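Local coordinates for protein ACDH-11, isoform b (Caenorhabditis elegans, PDB 4Y9J) that belongs to the acyl-CoA dehydrogenase family, forming a four-chain flavoprotein that holds flavin-adenine dinucleotide and carries an extra helical region at its C-terminal end, at residues 516-530 and 567-580. Sequence-based numbering, arbitrary orientation.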
ATOM      1  N   GLY B 516      58.960   7.512  -4.386  1.00 82.31           N
ATOM      2  CA  GLY B 516      57.864   7.701  -3.463  1.00 81.59           C
ATOM      3  C   GLY B 516      56.908   8.852  -3.808  1.00 77.81           C
ATOM      4  O   GLY B 516      56.039   9.127  -3.012  1.00 75.93           O
ATOM      5  N   GLU B 517      57.057   9.502  -4.974  1.00 75.97           N
ATOM      6  CA  GLU B 517      56.220  10.649  -5.378  1.00 76.18           C
ATOM      7  C   GLU B 517      55.207  10.383  -6.528  1.00 69.68           C
ATOM      8  O   GLU B 517      54.778  11.326  -7.214  1.00 67.12           O
ATOM      9  CB  GLU B 517      57.108  11.835  -5.785  1.00 81.47           C
ATOM     10  CG  GLU B 517      58.235  12.237  -4.802  1.00 90.39           C
ATOM     11  CD  GLU B 517      57.766  12.341  -3.352  1.00 93.70           C
ATOM     12  OE1 GLU B 517      56.799  13.089  -3.075  1.00 92.49           O
ATOM     13  OE2 GLU B 517      58.362  11.659  -2.489  1.00 98.70           O
ATOM     14  N   THR B 518      54.837   9.126  -6.735  1.00 65.20           N
ATOM     15  CA  THR B 518      53.925   8.731  -7.817  1.00 61.95           C
ATOM     16  C   THR B 518      52.806   7.901  -7.221  1.00 60.16           C
ATOM     17  O   THR B 518      53.053   7.050  -6.361  1.00 59.18           O
ATOM     18  CB  THR B 518      54.713   7.931  -8.856  1.00 65.95           C
ATOM     19  OG1 THR B 518      55.728   8.783  -9.399  1.00 69.10           O
ATOM     20  CG2 THR B 518      53.866   7.411  -9.960  1.00 66.15           C
ATOM     21  N   ARG B 519      51.568   8.169  -7.631  1.00 57.68           N
ATOM     22  CA  ARG B 519      50.378   7.464  -7.098  1.00 55.51           C
ATOM     23  C   ARG B 519      49.535   7.020  -8.289  1.00 52.96           C
ATOM     24  O   ARG B 519      48.619   7.695  -8.708  1.00 51.65           O
ATOM     25  CB  ARG B 519      49.569   8.351  -6.130  1.00 55.24           C
ATOM     26  CG  ARG B 519      50.337   8.800  -4.893  1.00 60.92           C
ATOM     27  CD  ARG B 519      50.358   7.884  -3.657  1.00 64.58           C
ATOM     28  NE  ARG B 519      49.159   7.019  -3.426  1.00 69.10           N
ATOM     29  CZ  ARG B 519      48.655   6.678  -2.208  1.00 76.07           C
ATOM     30  NH1 ARG B 519      49.197   7.185  -1.082  1.00 77.63           N
ATOM     31  NH2 ARG B 519      47.582   5.842  -2.083  1.00 69.57           N
ATOM     32  N   ILE B 520      49.871   5.849  -8.833  1.00 51.37           N
ATOM     33  CA  ILE B 520      49.191   5.328  -9.996  1.00 49.41           C
ATOM     34  C   ILE B 520      47.752   5.010  -9.645  1.00 45.90           C
ATOM     35  O   ILE B 520      46.874   5.062 -10.512  1.00 44.78           O
ATOM     36  CB  ILE B 520      49.913   4.048 -10.546  1.00 52.19           C
ATOM     37  CG1 ILE B 520      49.290   3.614 -11.867  1.00 51.77           C
ATOM     38  CG2 ILE B 520      49.846   2.917  -9.515  1.00 52.09           C
ATOM     39  CD1 ILE B 520      50.173   2.701 -12.699  1.00 56.19           C
ATOM     40  N   ASP B 521      47.508   4.640  -8.388  1.00 45.45           N
ATOM     41  CA  ASP B 521      46.175   4.394  -7.911  1.00 45.53           C
ATOM     42  C   ASP B 521      45.216   5.594  -8.126  1.00 43.50           C
ATOM     43  O   ASP B 521      44.042   5.389  -8.384  1.00 42.35           O
ATOM     44  CB  ASP B 521      46.167   3.968  -6.426  1.00 46.82           C
ATOM     45  CG  ASP B 521      46.945   4.914  -5.510  1.00 52.34           C
ATOM     46  OD1 ASP B 521      48.145   5.202  -5.762  1.00 58.66           O
ATOM     47  OD2 ASP B 521      46.399   5.271  -4.445  1.00 54.38           O
ATOM     48  N   SER B 522      45.750   6.815  -8.013  1.00 42.20           N
ATOM     49  CA  SER B 522      44.994   8.059  -8.197  1.00 42.23           C
ATOM     50  C   SER B 522      44.349   8.134  -9.560  1.00 39.95           C
ATOM     51  O   SER B 522      43.201   8.622  -9.716  1.00 38.81           O
ATOM     52  CB  SER B 522      45.894   9.300  -7.983  1.00 44.79           C
ATOM     53  OG  SER B 522      44.984  10.358  -7.754  1.00 47.52           O
ATOM     54  N   VAL B 523      45.047   7.562 -10.550  1.00 40.54           N
ATOM     55  CA  VAL B 523      44.606   7.639 -11.944  1.00 40.43           C
ATOM     56  C   VAL B 523      44.086   6.305 -12.444  1.00 41.27           C
ATOM     57  O   VAL B 523      43.976   6.079 -13.644  1.00 40.61           O
ATOM     58  CB  VAL B 523      45.690   8.216 -12.872  1.00 44.52           C
ATOM     59  CG1 VAL B 523      45.955   9.687 -12.513  1.00 47.36           C
ATOM     60  CG2 VAL B 523      47.008   7.452 -12.775  1.00 47.57           C
ATOM     61  N   ALA B 524      43.731   5.404 -11.536  1.00 39.45           N
ATOM     62  CA  ALA B 524      43.354   4.039 -11.985  1.00 38.38           C
ATOM     63  C   ALA B 524      42.143   4.073 -12.970  1.00 37.09           C
ATOM     64  O   ALA B 524      42.094   3.310 -13.925  1.00 37.09           O
ATOM     65  CB  ALA B 524      43.065   3.181 -10.794  1.00 38.84           C
ATOM     66  N   ARG B 525      41.151   4.967 -12.763  1.00 35.09           N
ATOM     67  CA  ARG B 525      40.022   5.001 -13.642  1.00 34.91           C
ATOM     68  C   ARG B 525      40.377   5.516 -15.040  1.00 36.17           C
ATOM     69  O   ARG B 525      39.879   5.032 -16.047  1.00 35.67           O
ATOM     70  CB  ARG B 525      38.840   5.847 -12.990  1.00 34.32           C
ATOM     71  CG  ARG B 525      37.634   5.854 -13.862  1.00 34.29           C
ATOM     72  CD  ARG B 525      36.525   6.825 -13.421  1.00 34.98           C
ATOM     73  NE  ARG B 525      35.934   6.452 -12.173  1.00 33.52           N
ATOM     74  CZ  ARG B 525      34.673   6.767 -11.840  1.00 32.43           C
ATOM     75  NH1 ARG B 525      33.887   7.453 -12.684  1.00 31.29           N
ATOM     76  NH2 ARG B 525      34.226   6.383 -10.679  1.00 30.97           N
ATOM     77  N   HIS B 526      41.246   6.520 -15.108  1.00 38.00           N
ATOM     78  CA  HIS B 526      41.693   7.052 -16.382  1.00 38.92           C
ATOM     79  C   HIS B 526      42.462   5.992 -17.197  1.00 39.56           C
ATOM     80  O   HIS B 526      42.270   5.886 -18.367  1.00 40.02           O
ATOM     81  CB  HIS B 526      42.545   8.289 -16.179  1.00 40.72           C
ATOM     82  CG  HIS B 526      41.833   9.413 -15.497  1.00 43.79           C
ATOM     83  ND1 HIS B 526      41.534   9.406 -14.148  1.00 48.78           N
ATOM     84  CD2 HIS B 526      41.367  10.583 -15.976  1.00 49.24           C
ATOM     85  CE1 HIS B 526      40.911  10.538 -13.831  1.00 50.71           C
ATOM     86  NE2 HIS B 526      40.790  11.260 -14.925  1.00 47.19           N
ATOM     87  N   ILE B 527      43.318   5.218 -16.531  1.00 41.54           N
ATOM     88  CA  ILE B 527      44.035   4.090 -17.146  1.00 42.01           C
ATOM     89  C   ILE B 527      43.012   3.070 -17.667  1.00 41.17           C
ATOM     90  O   ILE B 527      43.044   2.738 -18.864  1.00 41.23           O
ATOM     91  CB  ILE B 527      45.017   3.432 -16.146  1.00 42.92           C
ATOM     92  CG1 ILE B 527      46.121   4.411 -15.794  1.00 44.67           C
ATOM     93  CG2 ILE B 527      45.566   2.091 -16.693  1.00 43.60           C
ATOM     94  CD1 ILE B 527      47.066   3.986 -14.681  1.00 47.65           C
ATOM     95  N   ALA B 528      42.069   2.631 -16.825  1.00 39.67           N
ATOM     96  CA  ALA B 528      41.077   1.666 -17.231  1.00 39.13           C
ATOM     97  C   ALA B 528      40.231   2.135 -18.425  1.00 40.03           C
ATOM     98  O   ALA B 528      39.993   1.362 -19.355  1.00 39.49           O
ATOM     99  CB  ALA B 528      40.221   1.211 -16.056  1.00 37.95           C
ATOM    100  N   PHE B 529      39.777   3.394 -18.406  1.00 37.69           N
ATOM    101  CA  PHE B 529      38.977   3.938 -19.498  1.00 37.66           C
ATOM    102  C   PHE B 529      39.779   4.022 -20.830  1.00 40.03           C
ATOM    103  O   PHE B 529      39.230   3.869 -21.912  1.00 40.31           O
ATOM    104  CB  PHE B 529      38.532   5.344 -19.131  1.00 40.30           C
ATOM    105  CG  PHE B 529      37.258   5.451 -18.312  1.00 38.41           C
ATOM    106  CD1 PHE B 529      36.844   4.490 -17.432  1.00 35.83           C
ATOM    107  CD2 PHE B 529      36.517   6.667 -18.354  1.00 41.45           C
ATOM    108  CE1 PHE B 529      35.641   4.596 -16.712  1.00 37.91           C
ATOM    109  CE2 PHE B 529      35.337   6.793 -17.593  1.00 40.54           C
ATOM    110  CZ  PHE B 529      34.901   5.755 -16.784  1.00 35.95           C
ATOM    111  N   THR B 530      41.060   4.366 -20.745  1.00 40.29           N
ATOM    112  CA  THR B 530      41.897   4.441 -21.943  1.00 42.93           C
ATOM    113  C   THR B 530      42.018   3.078 -22.588  1.00 44.13           C
ATOM    114  O   THR B 530      41.937   2.961 -23.789  1.00 44.78           O
ATOM    115  CB  THR B 530      43.267   5.009 -21.620  1.00 43.62           C
ATOM    116  OG1 THR B 530      43.095   6.306 -21.044  1.00 44.07           O
ATOM    117  CG2 THR B 530      44.111   5.090 -22.876  1.00 46.23           C
ATOM    118  N   LEU B 567      40.774   9.146 -27.031  1.00 50.58           N
ATOM    119  CA  LEU B 567      40.858   7.719 -26.747  1.00 47.86           C
ATOM    120  C   LEU B 567      41.645   7.590 -25.490  1.00 48.01           C
ATOM    121  O   LEU B 567      41.348   6.769 -24.621  1.00 49.48           O
ATOM    122  CB  LEU B 567      41.504   6.953 -27.893  1.00 49.63           C
ATOM    123  CG  LEU B 567      40.744   6.834 -29.209  1.00 51.26           C
ATOM    124  CD1 LEU B 567      41.632   6.135 -30.269  1.00 53.90           C
ATOM    125  CD2 LEU B 567      39.459   6.046 -28.999  1.00 53.77           C
ATOM    126  N   ILE B 568      42.577   8.508 -25.312  1.00 48.75           N
ATOM    127  CA  ILE B 568      43.323   8.574 -24.074  1.00 49.56           C
ATOM    128  C   ILE B 568      43.072   9.944 -23.423  1.00 48.82           C
ATOM    129  O   ILE B 568      43.075  10.923 -24.092  1.00 51.17           O
ATOM    130  CB  ILE B 568      44.808   8.278 -24.284  1.00 49.40           C
ATOM    131  CG1 ILE B 568      45.563   8.378 -22.964  1.00 49.05           C
ATOM    132  CG2 ILE B 568      45.443   9.168 -25.367  1.00 51.47           C
ATOM    133  CD1 ILE B 568      47.032   7.992 -23.051  1.00 50.99           C
ATOM    134  N   ASP B 569      42.825   9.952 -22.117  1.00 48.73           N
ATOM    135  CA  ASP B 569      42.677  11.174 -21.339  1.00 49.33           C
ATOM    136  C   ASP B 569      43.426  10.929 -20.022  1.00 49.13           C
ATOM    137  O   ASP B 569      42.862  10.446 -19.039  1.00 48.10           O
ATOM    138  CB  ASP B 569      41.208  11.489 -21.104  1.00 48.98           C
ATOM    139  CG  ASP B 569      40.979  12.882 -20.535  1.00 50.81           C
ATOM    140  OD1 ASP B 569      41.878  13.725 -20.428  1.00 54.74           O
ATOM    141  OD2 ASP B 569      39.857  13.100 -20.154  1.00 58.88           O
ATOM    142  N   LEU B 570      44.715  11.244 -20.048  1.00 48.39           N
ATOM    143  CA  LEU B 570      45.636  10.867 -18.994  1.00 49.60           C
ATOM    144  C   LEU B 570      46.927  11.649 -19.187  1.00 50.84           C
ATOM    145  O   LEU B 570      47.525  11.635 -20.278  1.00 51.49           O
ATOM    146  CB  LEU B 570      45.865   9.367 -19.064  1.00 53.17           C
ATOM    147  CG  LEU B 570      46.809   8.717 -18.066  1.00 57.58           C
ATOM    148  CD1 LEU B 570      46.324   8.846 -16.636  1.00 56.94           C
ATOM    149  CD2 LEU B 570      47.022   7.244 -18.452  1.00 59.03           C
ATOM    150  N   ARG B 571      47.354  12.351 -18.148  1.00 50.39           N
ATOM    151  CA  ARG B 571      48.542  13.143 -18.226  1.00 52.07           C
ATOM    152  C   ARG B 571      49.453  12.770 -17.123  1.00 52.41           C
ATOM    153  O   ARG B 571      49.022  12.372 -16.071  1.00 51.60           O
ATOM    154  CB  ARG B 571      48.240  14.628 -18.096  1.00 54.71           C
ATOM    155  CG  ARG B 571      47.054  15.079 -18.915  1.00 55.89           C
ATOM    156  CD  ARG B 571      47.013  16.589 -19.115  1.00 56.80           C
ATOM    157  NE  ARG B 571      45.780  16.887 -19.810  1.00 57.51           N
ATOM    158  CZ  ARG B 571      45.236  18.094 -19.969  1.00 58.23           C
ATOM    159  NH1 ARG B 571      45.805  19.158 -19.470  1.00 55.03           N
ATOM    160  NH2 ARG B 571      44.069  18.201 -20.600  1.00 59.56           N
ATOM    161  N   TRP B 572      50.729  12.976 -17.375  1.00 52.99           N
ATOM    162  CA  TRP B 572      51.750  12.592 -16.446  1.00 56.45           C
ATOM    163  C   TRP B 572      51.566  13.292 -15.113  1.00 56.45           C
ATOM    164  O   TRP B 572      51.649  12.662 -14.083  1.00 55.69           O
ATOM    165  CB  TRP B 572      53.142  12.828 -17.047  1.00 59.48           C
ATOM    166  CG  TRP B 572      54.188  12.570 -16.081  1.00 63.28           C
ATOM    167  CD1 TRP B 572      55.133  13.434 -15.678  1.00 67.42           C
ATOM    168  CD2 TRP B 572      54.423  11.351 -15.358  1.00 65.07           C
ATOM    169  NE1 TRP B 572      55.942  12.856 -14.747  1.00 69.11           N
ATOM    170  CE2 TRP B 572      55.521  11.577 -14.519  1.00 67.44           C
ATOM    171  CE3 TRP B 572      53.819  10.099 -15.345  1.00 63.34           C
ATOM    172  CZ2 TRP B 572      56.036  10.593 -13.663  1.00 69.62           C
ATOM    173  CZ3 TRP B 572      54.327   9.116 -14.477  1.00 64.96           C
ATOM    174  CH2 TRP B 572      55.418   9.385 -13.642  1.00 65.47           C
ATOM    175  N   GLU B 573      51.274  14.599 -15.117  1.00 58.97           N
ATOM    176  CA  GLU B 573      51.088  15.307 -13.851  1.00 58.45           C
ATOM    177  C   GLU B 573      49.961  14.799 -12.977  1.00 54.34           C
ATOM    178  O   GLU B 573      49.977  14.997 -11.753  1.00 52.96           O
ATOM    179  CB  GLU B 573      50.965  16.828 -14.058  1.00 63.55           C
ATOM    180  CG  GLU B 573      49.773  17.236 -14.882  1.00 63.27           C
ATOM    181  CD  GLU B 573      50.062  17.273 -16.363  1.00 69.06           C
ATOM    182  OE1 GLU B 573      51.053  16.635 -16.815  1.00 64.16           O
ATOM    183  OE2 GLU B 573      49.253  17.927 -17.069  1.00 71.97           O
ATOM    184  N   TRP B 574      48.998  14.064 -13.552  1.00 53.05           N
ATOM    185  CA  TRP B 574      47.972  13.477 -12.712  1.00 49.14           C
ATOM    186  C   TRP B 574      48.467  12.358 -11.794  1.00 50.74           C
ATOM    187  O   TRP B 574      47.793  11.963 -10.815  1.00 47.28           O
ATOM    188  CB  TRP B 574      46.746  13.049 -13.542  1.00 48.89           C
ATOM    189  CG  TRP B 574      46.170  14.177 -14.384  1.00 46.23           C
ATOM    190  CD1 TRP B 574      46.440  15.490 -14.247  1.00 49.10           C
ATOM    191  CD2 TRP B 574      45.214  14.075 -15.462  1.00 46.31           C
ATOM    192  NE1 TRP B 574      45.736  16.232 -15.171  1.00 48.41           N
ATOM    193  CE2 TRP B 574      44.943  15.398 -15.902  1.00 46.33           C
ATOM    194  CE3 TRP B 574      44.494  13.002 -16.053  1.00 47.40           C
ATOM    195  CZ2 TRP B 574      44.077  15.679 -16.952  1.00 46.72           C
ATOM    196  CZ3 TRP B 574      43.608  13.290 -17.099  1.00 47.73           C
ATOM    197  CH2 TRP B 574      43.417  14.628 -17.540  1.00 45.93           C
ATOM    198  N   PHE B 575      49.615  11.793 -12.128  1.00 52.17           N
ATOM    199  CA  PHE B 575      50.219  10.744 -11.320  1.00 55.00           C
ATOM    200  C   PHE B 575      50.914  11.285 -10.050  1.00 54.68           C
ATOM    201  O   PHE B 575      51.262  10.517  -9.141  1.00 56.30           O
ATOM    202  CB  PHE B 575      51.296  10.002 -12.158  1.00 57.48           C
ATOM    203  CG  PHE B 575      50.742   9.060 -13.228  1.00 54.71           C
ATOM    204  CD1 PHE B 575      50.213   9.550 -14.415  1.00 55.84           C
ATOM    205  CD2 PHE B 575      50.845   7.678 -13.087  1.00 55.95           C
ATOM    206  CE1 PHE B 575      49.753   8.687 -15.402  1.00 53.62           C
ATOM    207  CE2 PHE B 575      50.376   6.815 -14.073  1.00 53.02           C
ATOM    208  CZ  PHE B 575      49.856   7.317 -15.238  1.00 53.51           C
ATOM    209  N   ALA B 576      51.168  12.582  -9.982  1.00 54.40           N
ATOM    210  CA  ALA B 576      52.064  13.086  -8.960  1.00 56.54           C
ATOM    211  C   ALA B 576      51.404  13.093  -7.601  1.00 55.28           C
ATOM    212  O   ALA B 576      50.242  13.342  -7.492  1.00 52.28           O
ATOM    213  CB  ALA B 576      52.554  14.469  -9.330  1.00 61.09           C
ATOM    214  N   SER B 577      52.166  12.777  -6.566  1.00 58.89           N
ATOM    215  CA  SER B 577      51.667  12.753  -5.197  1.00 60.87           C
ATOM    216  C   SER B 577      51.249  14.138  -4.715  1.00 56.71           C
ATOM    217  O   SER B 577      50.318  14.269  -3.917  1.00 57.08           O
ATOM    218  CB  SER B 577      52.719  12.183  -4.242  1.00 68.41           C
ATOM    219  OG  SER B 577      52.745  10.758  -4.324  1.00 79.33           O
ATOM    220  N   GLU B 578      51.872  15.163  -5.243  1.00 54.99           N
ATOM    221  CA  GLU B 578      51.492  16.548  -4.862  1.00 57.69           C
ATOM    222  C   GLU B 578      50.078  16.864  -5.335  1.00 51.28           C
ATOM    223  O   GLU B 578      49.382  17.638  -4.719  1.00 51.13           O
ATOM    224  CB  GLU B 578      52.475  17.608  -5.413  1.00 62.87           C
ATOM    225  CG  GLU B 578      53.910  17.262  -5.121  1.00 75.22           C
ATOM    226  CD  GLU B 578      54.304  17.360  -3.645  1.00 83.98           C
ATOM    227  OE1 GLU B 578      53.420  17.528  -2.756  1.00 84.79           O
ATOM    228  OE2 GLU B 578      55.535  17.266  -3.403  1.00 90.21           O
ATOM    229  N   ARG B 579      49.641  16.248  -6.422  1.00 48.36           N
ATOM    230  CA  ARG B 579      48.297  16.495  -6.846  1.00 47.57           C
ATOM    231  C   ARG B 579      47.264  15.998  -5.802  1.00 46.75           C
ATOM    232  O   ARG B 579      46.170  16.561  -5.684  1.00 43.04           O
ATOM    233  CB  ARG B 579      48.073  15.871  -8.189  1.00 48.73           C
ATOM    234  CG  ARG B 579      46.709  16.220  -8.714  1.00 49.09           C
ATOM    235  CD  ARG B 579      46.532  15.609 -10.054  1.00 49.12           C
ATOM    236  NE  ARG B 579      45.232  15.801 -10.669  1.00 48.61           N
ATOM    237  CZ  ARG B 579      44.872  16.797 -11.484  1.00 45.03           C
ATOM    238  NH1 ARG B 579      45.674  17.799 -11.778  1.00 47.70           N
ATOM    239  NH2 ARG B 579      43.676  16.712 -12.043  1.00 45.05           N
ATOM    240  N   VAL B 580      47.554  14.896  -5.098  1.00 45.63           N
ATOM    241  CA  VAL B 580      46.607  14.395  -4.052  1.00 45.71           C
ATOM    242  C   VAL B 580      46.327  15.488  -3.016  1.00 47.63           C
ATOM    243  O   VAL B 580      45.181  15.693  -2.599  1.00 44.27           O
ATOM    244  CB  VAL B 580      47.130  13.128  -3.315  1.00 46.87           C
ATOM    245  CG1 VAL B 580      46.109  12.617  -2.250  1.00 47.87           C
ATOM    246  CG2 VAL B 580      47.359  12.070  -4.349  1.00 47.03           C
TER
HETATM  247  O   HOH W   1      54.551  14.725  -6.616  1.00 57.76           O
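Glu517 and Ser577 meet through their backbones: Ser577 N donates to Glu517 O (3.1 Å). One residue on, Thr518 and Ala576 form a single beta bridge, completed by Arg519 N to Phe575 O (2.8 Å), a bond of 162° at the hydrogen. Arg519 CG passes Ser577 OG at 3.2 Å, and beyond it the chain bends at chi2 and chi3, turning the guanidinium back to Asp521. There NE and NH2 take one carboxylate oxygen each in a side-on salt bridge, close to Pro352 of the second subunit. Ile520 lies alongside Phe575, pointing the same way. Val523, at the N-cap position of helix 524-545, splits its methyls: CG1 packs on Trp574 CB (3.6 Å), and CG2 makes a CH-pi contact over the centre of the Phe575 ring, whose opposite face bears Trp572. His526, with CG anti to its carbonyl carbon (chi1 -61°), sets CD2 3.4 Å from Asp569 O in the plane of the imidazole; its face receives the edge of Trp574 in an offset edge-to-face pair, planes at 61°. Leu570 reaches Val523 and His526 with CD1 and Ile527 with CD2. One turn later Thr530 lays CG2 against Ile568 CB (3.6 Å), and its OG1 bonds to His526 O (2.8 Å), which also accepts Thr530 N from the other face of its plane. Within the C-terminal helical region, the contact thus joins the start of helix 524-545 to the chain entering helix 577-587. The two direct hydrogen bonds across it join backbone atoms at the bridge; beyond, aliphatic and aromatic packing dominates, consistent with Phe575, held between Val523 and Trp572, having little room to tilt.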